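Local atomic coordinates of protein arginine N-methyltransferase SFM1 (Saccharomyces cerevisiae, PDB entry 5C74), a protein that transfers a methyl group from S-adenosyl-L-methionine to an arginine of ribosomal protein S3, giving monomethylarginine. Residues 79-84 with 97-102. Sequence-based numbering, arbitrary orientation.
Sequences RVCLLD and TKFDYF
Arg79 sets CG beside its own backbone N (chi1 -58°), and the bend at chi3 (51°) turns NE toward Asp100; the guanidinium lies against Asp100 and Thr97. NE and NH2 grip the carboxylate side-on in a salt bridge: NE meets Asp100 OD2 at 2.8 Å on its syn side and NH2 reaches Asp100 OD1 at 2.9 Å, both from well out of the carboxylate plane. Both bonds are nearly straight, and their tilt is in keeping with the 38° between the two planes. From the end of the group, NH1 and NH2 converge on the carbonyl of Thr97, the NH1 bond to Thr97 O measuring 3.1 Å and using a lone pair. Lys98 O sits over one guanidinium face. Backbone adds its share, with Asp100 N donating to Arg79 O.

Beyond this, the two segments pair as parallel strands, Val80 beside Tyr101 and Cys81 beside Phe102, and Cys81 N donates to Tyr101 O at 2.8 Å. On the face carrying Cys81, its CB rests over the centre of the Phe99 ring, a CH-pi contact of 3.7 Å to the centroid. SG, anti to the backbone N, lies 4.4 Å from that same Phe99 centroid and approaches the Phe102 ring obliquely. Leu83 CB touches CZ and CE1 of Phe102. On the other face Val80 CG1 meets Tyr101 CB, while the Tyr101 hydroxyl turns off to hydrogen-bond Glu73 O.

These are neighbouring inner strands of the six-stranded parallel sheet of this SPOUT-family enzyme, 101-104 flanked by 2-6 and 80-83 by 128-131. With NE, NH1 and NH2 all engaged, the guanidinium is fixed in rotation, and its charge probably offsets that of Asp100 and polarises the Thr97 carbonyl in the loop leading up to strand 101-104.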
loop_
_atom_site.group_PDB
_atom_site.type_symbol
_atom_site.label_atom_id
_atom_site.label_comp_id
_atom_site.label_asym_id
_atom_site.label_seq_id
_atom_site.Cartn_x
_atom_site.Cartn_y
_atom_site.Cartn_z
ATOM N N ARG A 79 23.992 -8.117 18.558
ATOM C CA ARG A 79 23.708 -6.706 18.821
ATOM C C ARG A 79 22.565 -6.199 17.943
ATOM O O ARG A 79 22.361 -4.991 17.812
ATOM C CB ARG A 79 24.968 -5.847 18.613
ATOM C CG ARG A 79 26.142 -6.293 19.497
ATOM C CD ARG A 79 27.252 -5.231 19.547
ATOM N NE ARG A 79 26.681 -3.930 19.876
ATOM C CZ ARG A 79 26.487 -3.484 21.116
ATOM N NH1 ARG A 79 26.868 -4.213 22.162
ATOM N NH2 ARG A 79 25.934 -2.292 21.312
ATOM N N VAL A 80 21.820 -7.129 17.353
ATOM C CA VAL A 80 20.626 -6.760 16.588
ATOM C C VAL A 80 19.395 -7.355 17.264
ATOM O O VAL A 80 19.300 -8.570 17.427
ATOM C CB VAL A 80 20.727 -7.243 15.125
ATOM C CG1 VAL A 80 19.488 -6.853 14.357
ATOM C CG2 VAL A 80 21.993 -6.659 14.449
ATOM N N CYS A 81 18.473 -6.490 17.671
ATOM C CA CYS A 81 17.272 -6.902 18.375
ATOM C C CYS A 81 16.131 -7.162 17.404
ATOM O O CYS A 81 15.910 -6.395 16.470
ATOM C CB CYS A 81 16.861 -5.833 19.393
ATOM S SG CYS A 81 15.367 -6.280 20.303
ATOM N N LEU A 82 15.407 -8.253 17.612
ATOM C CA LEU A 82 14.250 -8.531 16.775
ATOM C C LEU A 82 12.980 -8.381 17.607
ATOM O O LEU A 82 12.845 -9.022 18.644
ATOM C CB LEU A 82 14.335 -9.936 16.179
ATOM C CG LEU A 82 13.106 -10.404 15.393
ATOM C CD1 LEU A 82 12.991 -9.657 14.041
ATOM C CD2 LEU A 82 13.180 -11.907 15.180
ATOM N N LEU A 83 12.070 -7.513 17.177
ATOM C CA LEU A 83 10.747 -7.459 17.803
ATOM C C LEU A 83 10.103 -8.820 17.657
ATOM O O LEU A 83 9.962 -9.335 16.549
ATOM C CB LEU A 83 9.846 -6.397 17.171
ATOM C CG LEU A 83 8.424 -6.411 17.763
ATOM C CD1 LEU A 83 8.470 -6.032 19.251
ATOM C CD2 LEU A 83 7.469 -5.498 16.997
ATOM N N ASP A 84 9.717 -9.414 18.774
ATOM C CA ASP A 84 9.234 -10.784 18.740
ATOM C C ASP A 84 8.039 -10.911 19.692
ATOM O O ASP A 84 8.217 -10.955 20.902
ATOM C CB ASP A 84 10.370 -11.739 19.128
ATOM C CG ASP A 84 10.008 -13.215 18.967
ATOM O OD1 ASP A 84 8.836 -13.544 18.673
ATOM O OD2 ASP A 84 10.915 -14.056 19.165
ATOM N N THR A 97 22.776 -0.664 25.983
ATOM C CA THR A 97 24.179 -0.997 25.709
ATOM C C THR A 97 24.364 -2.247 24.851
ATOM O O THR A 97 25.480 -2.553 24.440
ATOM C CB THR A 97 24.961 -1.229 27.015
ATOM O OG1 THR A 97 24.384 -2.346 27.703
ATOM C CG2 THR A 97 24.879 0.012 27.910
ATOM N N LYS A 98 23.278 -2.978 24.610
ATOM C CA LYS A 98 23.362 -4.304 24.005
ATOM C C LYS A 98 23.101 -4.299 22.509
ATOM O O LYS A 98 23.620 -5.151 21.782
ATOM C CB LYS A 98 22.350 -5.262 24.657
ATOM C CG LYS A 98 22.630 -5.624 26.122
ATOM C CD LYS A 98 21.683 -6.739 26.581
ATOM C CE LYS A 98 21.985 -7.211 28.001
ATOM N NZ LYS A 98 21.471 -6.274 29.034
ATOM N N PHE A 99 22.257 -3.371 22.070
ATOM C CA PHE A 99 21.701 -3.393 20.712
ATOM C C PHE A 99 22.003 -2.120 19.933
ATOM O O PHE A 99 21.908 -1.020 20.481
ATOM C CB PHE A 99 20.183 -3.583 20.769
ATOM C CG PHE A 99 19.745 -4.845 21.466
ATOM C CD1 PHE A 99 20.281 -6.075 21.118
ATOM C CD2 PHE A 99 18.791 -4.793 22.474
ATOM C CE1 PHE A 99 19.873 -7.241 21.760
ATOM C CE2 PHE A 99 18.377 -5.947 23.119
ATOM C CZ PHE A 99 18.920 -7.172 22.767
ATOM N N ASP A 100 22.330 -2.272 18.649
ATOM C CA ASP A 100 22.555 -1.134 17.758
ATOM C C ASP A 100 21.402 -0.972 16.766
ATOM O O ASP A 100 21.134 0.135 16.299
ATOM C CB ASP A 100 23.861 -1.310 16.994
ATOM C CG ASP A 100 25.035 -1.541 17.919
ATOM O OD1 ASP A 100 25.140 -0.798 18.907
ATOM O OD2 ASP A 100 25.825 -2.471 17.675
ATOM N N TYR A 101 20.731 -2.090 16.469
ATOM C CA TYR A 101 19.618 -2.135 15.514
ATOM C C TYR A 101 18.418 -2.834 16.116
ATOM O O TYR A 101 18.569 -3.745 16.923
ATOM C CB TYR A 101 20.023 -2.872 14.233
ATOM C CG TYR A 101 21.028 -2.098 13.417
ATOM C CD1 TYR A 101 20.607 -1.170 12.475
ATOM C CD2 TYR A 101 22.394 -2.298 13.587
ATOM C CE1 TYR A 101 21.529 -0.456 11.702
ATOM C CE2 TYR A 101 23.327 -1.583 12.830
ATOM C CZ TYR A 101 22.880 -0.666 11.894
ATOM O OH TYR A 101 23.787 0.038 11.146
ATOM N N PHE A 102 17.231 -2.412 15.686
ATOM C CA PHE A 102 15.967 -2.993 16.125
ATOM C C PHE A 102 15.206 -3.338 14.855
ATOM O O PHE A 102 15.012 -2.477 14.001
ATOM C CB PHE A 102 15.176 -2.001 16.982
ATOM C CG PHE A 102 13.964 -2.602 17.641
ATOM C CD1 PHE A 102 12.740 -2.628 16.986
ATOM C CD2 PHE A 102 14.045 -3.129 18.918
ATOM C CE1 PHE A 102 11.620 -3.169 17.597
ATOM C CE2 PHE A 102 12.916 -3.673 19.534
ATOM C CZ PHE A 102 11.713 -3.693 18.869
#